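Side-chain contact in chinitase A (Streptomyces coelicolor, PDB 3EBV), which probably hydrolyses internal glycosidic bonds of chitin as an endochitinase, this chain being the family 18 glycosidase domain of a longer secreted protein: residues A242-L247 with P263-A268. Sequence-based numbering, arbitrary orientation.
Sequences AALDCL and PDLRGA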
loop_
_atom_site.group_PDB
_atom_site.type_symbol
_atom_site.label_atom_id
_atom_site.label_comp_id
_atom_site.label_asym_id
_atom_site.label_seq_id
_atom_site.Cartn_x
_atom_site.Cartn_y
_atom_site.Cartn_z
ATOM N N ALA A 242 17.630 -2.884 -7.110
ATOM C CA ALA A 242 18.437 -1.827 -7.728
ATOM C C ALA A 242 17.831 -0.446 -7.509
ATOM O O ALA A 242 18.551 0.536 -7.209
ATOM C CB ALA A 242 18.632 -2.099 -9.188
ATOM N N ALA A 243 16.517 -0.322 -7.678
ATOM C CA ALA A 243 15.891 0.975 -7.464
ATOM C C ALA A 243 16.061 1.435 -6.002
ATOM O O ALA A 243 16.267 2.616 -5.720
ATOM C CB ALA A 243 14.377 0.889 -7.836
ATOM N N LEU A 244 15.881 0.493 -5.075
ATOM C CA LEU A 244 16.090 0.809 -3.651
ATOM C C LEU A 244 17.527 1.300 -3.418
ATOM O O LEU A 244 17.701 2.289 -2.716
ATOM C CB LEU A 244 15.798 -0.429 -2.787
ATOM C CG LEU A 244 14.311 -0.843 -2.751
ATOM C CD1 LEU A 244 14.298 -2.242 -2.086
ATOM C CD2 LEU A 244 13.478 0.160 -1.969
ATOM N N ASP A 245 18.489 0.587 -4.008
ATOM C CA ASP A 245 19.920 0.991 -3.905
ATOM C C ASP A 245 20.099 2.378 -4.495
ATOM O O ASP A 245 20.848 3.208 -3.955
ATOM C CB ASP A 245 20.800 0.006 -4.648
ATOM C CG ASP A 245 20.906 -1.336 -3.939
ATOM O OD1 ASP A 245 20.436 -1.439 -2.775
ATOM O OD2 ASP A 245 21.478 -2.229 -4.589
ATOM N N CYS A 246 19.500 2.613 -5.652
ATOM C CA CYS A 246 19.733 3.886 -6.329
ATOM C C CYS A 246 19.259 5.053 -5.470
ATOM O O CYS A 246 19.979 6.071 -5.248
ATOM C CB CYS A 246 19.046 3.833 -7.696
ATOM S SG CYS A 246 19.114 5.394 -8.645
ATOM N N LEU A 247 18.054 4.920 -4.923
ATOM C CA LEU A 247 17.467 6.000 -4.119
ATOM C C LEU A 247 18.183 6.138 -2.775
ATOM O O LEU A 247 18.370 7.260 -2.320
ATOM C CB LEU A 247 15.975 5.705 -3.865
ATOM C CG LEU A 247 15.131 5.856 -5.152
ATOM C CD1 LEU A 247 13.727 5.158 -4.963
ATOM C CD2 LEU A 247 14.915 7.302 -5.532
ATOM N N PRO A 263 18.455 7.682 2.487
ATOM C CA PRO A 263 18.692 6.417 3.185
ATOM C C PRO A 263 17.507 5.914 4.007
ATOM O O PRO A 263 17.426 4.689 4.235
ATOM C CB PRO A 263 19.897 6.700 4.104
ATOM C CG PRO A 263 20.289 8.087 3.847
ATOM C CD PRO A 263 19.495 8.708 2.756
ATOM N N ASP A 264 16.615 6.813 4.430
ATOM C CA ASP A 264 15.441 6.387 5.245
ATOM C C ASP A 264 14.222 6.011 4.407
ATOM O O ASP A 264 13.117 5.887 4.940
ATOM C CB ASP A 264 15.055 7.446 6.280
ATOM C CG ASP A 264 16.099 7.594 7.372
ATOM O OD1 ASP A 264 16.939 6.676 7.556
ATOM O OD2 ASP A 264 16.081 8.654 8.030
ATOM N N LEU A 265 14.428 5.818 3.108
ATOM C CA LEU A 265 13.333 5.334 2.218
ATOM C C LEU A 265 12.632 4.156 2.897
ATOM O O LEU A 265 13.308 3.220 3.370
ATOM C CB LEU A 265 13.919 4.884 0.872
ATOM C CG LEU A 265 12.856 4.624 -0.173
ATOM C CD1 LEU A 265 12.252 5.923 -0.696
ATOM C CD2 LEU A 265 13.463 3.833 -1.306
ATOM N N ARG A 266 11.293 4.173 2.919
ATOM C CA ARG A 266 10.610 3.155 3.751
ATOM C C ARG A 266 10.903 1.728 3.293
ATOM O O ARG A 266 11.243 0.852 4.084
ATOM C CB ARG A 266 9.095 3.378 3.755
ATOM C CG ARG A 266 8.321 2.323 4.592
ATOM C CD ARG A 266 8.645 2.426 6.058
ATOM N NE ARG A 266 8.027 3.639 6.547
ATOM C CZ ARG A 266 7.706 3.855 7.812
ATOM N NH1 ARG A 266 8.002 2.955 8.740
ATOM N NH2 ARG A 266 7.124 5.006 8.135
ATOM N N GLY A 267 10.717 1.460 1.998
ATOM C CA GLY A 267 10.836 0.087 1.504
ATOM C C GLY A 267 9.989 -0.159 0.281
ATOM O O GLY A 267 9.955 0.660 -0.652
ATOM N N ALA A 268 9.274 -1.293 0.316
ATOM C CA ALA A 268 8.579 -1.773 -0.879
ATOM C C ALA A 268 7.244 -2.347 -0.501
ATOM O O ALA A 268 6.938 -2.538 0.680
ATOM C CB ALA A 268 9.438 -2.821 -1.649
#
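The peptide group joining Gly267 to Ala268 meets Leu244 with one face: the methyl CD2 of Leu244 stands above the peptide plane beside the oxygen, 3.8 Å from Gly267 O. The approach is van der Waals packing against the flat side of the carbonyl. Gly267 and Ala268 are paired with both neighbouring strands, with 219-224 through a backbone hydrogen bond of Gly267 with Leu221, and with 6-12 through those of Ala268 with Ala6 and Thr8. Gly267 adopts phi 152° and psi -134°, a conformation natural to a residue without CB.

The rest of the contact is aliphatic and converges on a single methyl. CG of Leu265 is anti to its backbone N (chi1 -169°), and CD2 in turn extends away from CA, so this branch reaches furthest toward helix 237-249. There it touches two leucines about one helical turn apart. It meets Leu244 CD2 at 3.7 Å, the two side chains crossing at about a right angle; it also lies 3.9 Å from Leu247 CD1 and 4.0 Å from Leu247 CB, that side chain crossing it obliquely. Leu244 CD2 thus touches both Leu265 CD2 and Gly267 O, from residues that precede and begin strand 267-271.

All four touching residues are buried. Val219 packs on Leu265, while Leu221 of strand 219-224 and Val291 of helix 282-292 pack on Leu244, and Leu210 of helix 199-210 lies against Leu247. Helix 237-249 links the adjacent parallel strands 219-224 and 267-271, and its leucines pack against the residues leading into the last strand, in a beta-alpha-beta crossover of the family 18 TIM barrel.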